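Local coordinates for probable ss-1,3-N-acetylglucosaminyltransferase (Staphylococcus aureus subsp. aureus N315, PDB 6H21), which is a probable glycosyltransferase with a family 2, GT-A-type domain, and binds manganese and uridine-diphosphate-N-acetylglucosamine, at residues Ile135-Tyr139 / Ala151-Lys155; Ile251-Tyr256 / His268-Tyr274. All coordinates share one frame; numbering follows the deposited sequence.

Interaction 1: Ile135-Tyr139 / Ala151-Lys155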
loop_
_atom_site.group_PDB
_atom_site.type_symbol
_atom_site.label_atom_id
_atom_site.label_comp_id
_atom_site.label_asym_id
_atom_site.label_seq_id
_atom_site.Cartn_x
_atom_site.Cartn_y
_atom_site.Cartn_z
ATOM N N ILE C 135 9.059 -23.296 36.744
ATOM C CA ILE C 135 10.485 -23.006 36.678
ATOM C C ILE C 135 10.991 -23.366 35.276
ATOM O O ILE C 135 10.721 -24.468 34.767
ATOM C CB ILE C 135 11.275 -23.716 37.795
ATOM C CG1 ILE C 135 10.600 -23.562 39.163
ATOM C CG2 ILE C 135 12.719 -23.224 37.814
ATOM C CD1 ILE C 135 9.662 -24.693 39.525
ATOM N N ILE C 136 11.671 -22.395 34.652
ATOM C CA ILE C 136 12.182 -22.525 33.321
ATOM C C ILE C 136 13.696 -22.592 33.403
ATOM O O ILE C 136 14.321 -21.656 33.873
ATOM C CB ILE C 136 11.714 -21.365 32.430
ATOM C CG1 ILE C 136 10.207 -21.158 32.578
ATOM C CG2 ILE C 136 12.121 -21.597 30.986
ATOM C CD1 ILE C 136 9.711 -19.879 31.992
ATOM N N GLY C 137 14.249 -23.717 32.950
ATOM C CA GLY C 137 15.695 -23.885 32.814
ATOM C C GLY C 137 16.159 -23.477 31.426
ATOM O O GLY C 137 15.523 -23.813 30.439
ATOM N N LYS C 138 17.299 -22.789 31.358
ATOM C CA LYS C 138 17.924 -22.416 30.102
ATOM C C LYS C 138 18.073 -23.637 29.191
ATOM O O LYS C 138 18.511 -24.694 29.639
ATOM C CB LYS C 138 19.305 -21.827 30.383
ATOM C CG LYS C 138 20.093 -21.390 29.160
ATOM C CD LYS C 138 21.304 -20.561 29.529
ATOM C CE LYS C 138 22.222 -20.356 28.348
ATOM N NZ LYS C 138 23.435 -19.605 28.737
ATOM N N TYR C 139 17.750 -23.453 27.908
ATOM C CA TYR C 139 17.851 -24.490 26.886
ATOM C C TYR C 139 19.259 -24.463 26.287
ATOM O O TYR C 139 19.857 -23.393 26.116
ATOM C CB TYR C 139 16.783 -24.296 25.807
ATOM C CG TYR C 139 15.383 -24.375 26.359
ATOM C CD1 TYR C 139 14.877 -25.583 26.813
ATOM C CD2 TYR C 139 14.581 -23.254 26.474
ATOM C CE1 TYR C 139 13.617 -25.673 27.385
ATOM C CE2 TYR C 139 13.316 -23.330 27.033
ATOM C CZ TYR C 139 12.833 -24.542 27.499
ATOM O OH TYR C 139 11.587 -24.641 28.047
ATOM N N ALA C 151 15.969 -14.555 24.700
ATOM C CA ALA C 151 15.647 -13.323 25.428
ATOM C C ALA C 151 15.258 -13.609 26.888
ATOM O O ALA C 151 15.641 -12.867 27.772
ATOM C CB ALA C 151 14.554 -12.568 24.719
ATOM N N ILE C 152 14.471 -14.667 27.127
ATOM C CA ILE C 152 14.027 -15.033 28.468
ATOM C C ILE C 152 15.228 -15.250 29.396
ATOM O O ILE C 152 15.111 -15.004 30.598
ATOM C CB ILE C 152 13.090 -16.262 28.455
ATOM C CG1 ILE C 152 12.581 -16.593 29.858
ATOM C CG2 ILE C 152 13.750 -17.473 27.810
ATOM C CD1 ILE C 152 11.248 -17.299 29.890
ATOM N N PHE C 153 16.369 -15.712 28.864
ATOM C CA PHE C 153 17.501 -16.050 29.729
ATOM C C PHE C 153 18.562 -14.941 29.774
ATOM O O PHE C 153 19.577 -15.143 30.408
ATOM C CB PHE C 153 18.124 -17.377 29.298
ATOM C CG PHE C 153 17.120 -18.493 29.179
ATOM C CD1 PHE C 153 16.487 -19.003 30.304
ATOM C CD2 PHE C 153 16.785 -19.008 27.937
ATOM C CE1 PHE C 153 15.545 -20.012 30.180
ATOM C CE2 PHE C 153 15.854 -20.030 27.818
ATOM C CZ PHE C 153 15.236 -20.527 28.940
ATOM N N GLU C 154 18.312 -13.770 29.169
ATOM C CA GLU C 154 19.384 -12.764 29.003
ATOM C C GLU C 154 19.618 -11.952 30.294
ATOM O O GLU C 154 20.531 -11.141 30.332
ATOM C CB GLU C 154 19.112 -11.847 27.805
ATOM C CG GLU C 154 18.401 -10.550 28.171
ATOM C CD GLU C 154 17.588 -9.904 27.063
ATOM O OE1 GLU C 154 18.120 -9.796 25.939
ATOM O OE2 GLU C 154 16.418 -9.521 27.324
ATOM N N LYS C 155 18.835 -12.157 31.355
ATOM C CA LYS C 155 19.017 -11.352 32.587
ATOM C C LYS C 155 19.543 -12.215 33.738
ATOM O O LYS C 155 19.581 -11.761 34.879
ATOM C CB LYS C 155 17.701 -10.666 32.973
ATOM C CG LYS C 155 16.969 -10.002 31.815
ATOM C CD LYS C 155 15.957 -8.967 32.228
ATOM C CE LYS C 155 15.297 -8.312 31.031
ATOM N NZ LYS C 155 14.620 -7.041 31.395
#
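F153 of a short 3-10 segment pushes its ring against the backbone of strand 134-142, at the point where this strand of the mixed sheet in the GT-A-type, family 2 glycosyltransferase domain passes from G137 into K138. The main contact is CH-pi: K138 CA sits over one face of the F153 ring, 3.5 Å from its centroid and 19° off the ring normal. The opposite face lies against CG2 of I152, its own neighbour, which leaves the ring clamped between backbone and side chain. At the rim, I136 CG2 meets F153 CE1 at 3.9 Å and Y139 CD2 meets F153 CE2 at 3.7 Å; the Y139 and F153 rings are steeply inclined to each other, their planes at 76°. I136, one residue before G137, also crosses I152 at about a right angle, with I136 CD1 3.7 Å from I152 CD1. F153 CG lies anti to its carbonyl carbon (chi1 -52°), which carries the ring out to the strand. The extended K138 chain leads away from the contact beyond CG. No hydrogen bond joins the two segments. In the second shell, I215 of strand 213-216 touches both I152 and F153, and Y139 OH is held by hydrogen bonds to L175 O and K176 NZ.

Interaction 2: Ile251-Tyr256 / His268-Tyr274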
loop_
_atom_site.group_PDB
_atom_site.type_symbol
_atom_site.label_atom_id
_atom_site.label_comp_id
_atom_site.label_asym_id
_atom_site.label_seq_id
_atom_site.Cartn_x
_atom_site.Cartn_y
_atom_site.Cartn_z
ATOM N N ILE C 251 -6.046 -19.602 22.923
ATOM C CA ILE C 251 -5.005 -18.840 23.609
ATOM C C ILE C 251 -5.576 -17.484 24.054
ATOM O O ILE C 251 -5.457 -17.100 25.230
ATOM C CB ILE C 251 -3.755 -18.717 22.725
ATOM C CG1 ILE C 251 -3.002 -20.054 22.686
ATOM C CG2 ILE C 251 -2.866 -17.562 23.170
ATOM C CD1 ILE C 251 -1.999 -20.146 21.570
ATOM N N TYR C 252 -6.214 -16.773 23.116
ATOM C CA TYR C 252 -6.825 -15.471 23.413
ATOM C C TYR C 252 -7.926 -15.599 24.471
ATOM O O TYR C 252 -7.979 -14.769 25.375
ATOM C CB TYR C 252 -7.369 -14.835 22.140
ATOM C CG TYR C 252 -6.299 -14.289 21.243
ATOM C CD1 TYR C 252 -5.530 -13.212 21.644
ATOM C CD2 TYR C 252 -6.056 -14.847 20.001
ATOM C CE1 TYR C 252 -4.564 -12.666 20.809
ATOM C CE2 TYR C 252 -5.086 -14.332 19.165
ATOM C CZ TYR C 252 -4.341 -13.235 19.573
ATOM O OH TYR C 252 -3.413 -12.701 18.746
ATOM N N LYS C 253 -8.759 -16.655 24.367
ATOM C CA LYS C 253 -9.827 -16.945 25.332
ATOM C C LYS C 253 -9.232 -17.138 26.735
ATOM O O LYS C 253 -9.779 -16.609 27.693
ATOM C CB LYS C 253 -10.656 -18.175 24.943
ATOM C CG LYS C 253 -11.560 -17.993 23.724
ATOM C CD LYS C 253 -12.868 -18.756 23.776
ATOM C CE LYS C 253 -12.775 -20.210 23.349
ATOM N N ALA C 254 -8.106 -17.855 26.834
ATOM C CA ALA C 254 -7.427 -18.126 28.121
ATOM C C ALA C 254 -6.937 -16.821 28.753
ATOM O O ALA C 254 -7.035 -16.633 29.958
ATOM C CB ALA C 254 -6.282 -19.103 27.968
ATOM N N ILE C 255 -6.417 -15.914 27.928
ATOM C CA ILE C 255 -5.948 -14.632 28.422
ATOM C C ILE C 255 -7.128 -13.829 28.982
ATOM O O ILE C 255 -7.067 -13.276 30.086
ATOM C CB ILE C 255 -5.214 -13.873 27.308
ATOM C CG1 ILE C 255 -3.867 -14.527 27.008
ATOM C CG2 ILE C 255 -5.078 -12.395 27.657
ATOM C CD1 ILE C 255 -3.158 -13.936 25.814
ATOM N N TYR C 256 -8.220 -13.776 28.222
ATOM C CA TYR C 256 -9.329 -12.882 28.560
ATOM C C TYR C 256 -10.176 -13.430 29.707
ATOM O O TYR C 256 -10.949 -12.654 30.283
ATOM C CB TYR C 256 -10.172 -12.546 27.332
ATOM C CG TYR C 256 -9.616 -11.371 26.578
ATOM C CD1 TYR C 256 -9.878 -10.073 27.001
ATOM C CD2 TYR C 256 -8.785 -11.551 25.483
ATOM C CE1 TYR C 256 -9.360 -8.983 26.323
ATOM C CE2 TYR C 256 -8.244 -10.474 24.811
ATOM C CZ TYR C 256 -8.528 -9.189 25.237
ATOM O OH TYR C 256 -8.008 -8.147 24.545
ATOM N N HIS C 268 -5.972 -6.866 27.700
ATOM C CA HIS C 268 -5.721 -6.233 26.403
ATOM C C HIS C 268 -4.219 -6.206 26.112
ATOM O O HIS C 268 -3.792 -6.476 25.001
ATOM C CB HIS C 268 -6.277 -4.805 26.339
ATOM C CG HIS C 268 -7.766 -4.698 26.391
ATOM N ND1 HIS C 268 -8.600 -5.629 25.794
ATOM C CD2 HIS C 268 -8.573 -3.756 26.940
ATOM C CE1 HIS C 268 -9.860 -5.282 26.004
ATOM N NE2 HIS C 268 -9.870 -4.123 26.690
ATOM N N GLN C 269 -3.426 -5.863 27.129
ATOM C CA GLN C 269 -1.974 -5.760 26.984
ATOM C C GLN C 269 -1.380 -7.138 26.680
ATOM O O GLN C 269 -0.555 -7.259 25.800
ATOM C CB GLN C 269 -1.323 -5.194 28.241
ATOM C CG GLN C 269 0.178 -5.009 28.089
ATOM C CD GLN C 269 0.839 -4.707 29.408
ATOM O OE1 GLN C 269 0.607 -5.383 30.414
ATOM N NE2 GLN C 269 1.668 -3.676 29.411
ATOM N N LEU C 270 -1.785 -8.160 27.444
ATOM C CA LEU C 270 -1.258 -9.511 27.227
ATOM C C LEU C 270 -1.639 -10.024 25.827
ATOM O O LEU C 270 -0.839 -10.656 25.159
ATOM C CB LEU C 270 -1.796 -10.428 28.326
ATOM C CG LEU C 270 -1.171 -10.214 29.700
ATOM C CD1 LEU C 270 -1.982 -10.926 30.765
ATOM C CD2 LEU C 270 0.278 -10.683 29.722
ATOM N N ALA C 271 -2.884 -9.774 25.428
ATOM C CA ALA C 271 -3.416 -10.160 24.138
ATOM C C ALA C 271 -2.630 -9.481 23.001
ATOM O O ALA C 271 -2.318 -10.122 22.001
ATOM C CB ALA C 271 -4.882 -9.822 24.092
ATOM N N GLY C 272 -2.301 -8.189 23.170
ATOM C CA GLY C 272 -1.488 -7.435 22.209
ATOM C C GLY C 272 -0.064 -7.963 22.102
ATOM O O GLY C 272 0.528 -8.041 21.009
ATOM N N LYS C 273 0.532 -8.298 23.248
ATOM C CA LYS C 273 1.865 -8.875 23.250
ATOM C C LYS C 273 1.854 -10.242 22.560
ATOM O O LYS C 273 2.817 -10.593 21.854
ATOM C CB LYS C 273 2.404 -8.951 24.676
ATOM C CG LYS C 273 2.640 -7.583 25.310
ATOM C CD LYS C 273 3.688 -6.751 24.600
ATOM C CE LYS C 273 3.594 -5.287 24.988
ATOM N NZ LYS C 273 4.742 -4.515 24.453
ATOM N N TYR C 274 0.773 -11.009 22.735
ATOM C CA TYR C 274 0.689 -12.320 22.082
ATOM C C TYR C 274 0.544 -12.114 20.564
ATOM O O TYR C 274 1.162 -12.836 19.772
ATOM C CB TYR C 274 -0.423 -13.228 22.630
ATOM C CG TYR C 274 -0.360 -14.562 21.939
ATOM C CD1 TYR C 274 0.572 -15.510 22.320
ATOM C CD2 TYR C 274 -1.092 -14.800 20.794
ATOM C CE1 TYR C 274 0.724 -16.701 21.623
ATOM C CE2 TYR C 274 -0.921 -15.967 20.062
ATOM C CZ TYR C 274 -0.016 -16.927 20.477
ATOM O OH TYR C 274 0.147 -18.080 19.752
#
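An antiparallel helix pair of the TarS linker domain family packs here: helices 242-256 and 264-281 run at 157° in these segments, with axes 9.5 Å apart. At A271 the backbones come close opposite Y252, and A271 CB lies 3.5 Å from Y256 CE2. I251 and Y252 both grip the Y274 ring. CG2 of I251 stands almost exactly on the ring normal, 3.8 Å from the centroid, while Y252 takes the edge of Y274 on its own face in a T-shaped stack with planes at 89°. With CG anti to the backbone N (chi1 -177°), the Y274 ring is directed at the first helix. Beside this aromatic pair, I255 CG2 packs on L270 CB at 3.9 Å. The polar ends of both tyrosines are satisfied: Y252 OH bonds T275 OG1, one residue beyond the second segment, and Y274 OH bonds Q200 OE1, tying the pair to helix 198-207, which I251 also touches through Q200 and L201. At the other end of the contact, a hydrogen bond of 2.9 Å joins Y256 OH to H268 ND1, the hydroxyl lying near the imidazole plane at the ring's edge.

Overall arrangement
Both contacts are largely buried, but they belong to different parts of the chain: interaction 1 lies within the family 2 glycosyltransferase range, interaction 2 within the TarS linker range. Their centres are 22 Å apart and they do not touch, the nearest atoms being about 12 Å from each other. Interaction 1 fastens a loop segment to a sheet strand mainly by apolar, aromatic and CH-pi contacts; its Y139 side chain is about 8 Å from a bound uridine-diphosphate-N-acetylglucosamine. Interaction 2 joins two helices, buries nearly twice the surface (445 against 238 Å²), and adds a tyrosine-histidine hydrogen bond; its Y274 side chain is about 12 Å from a bound uridine-diphosphate-N-acetylglucosamine.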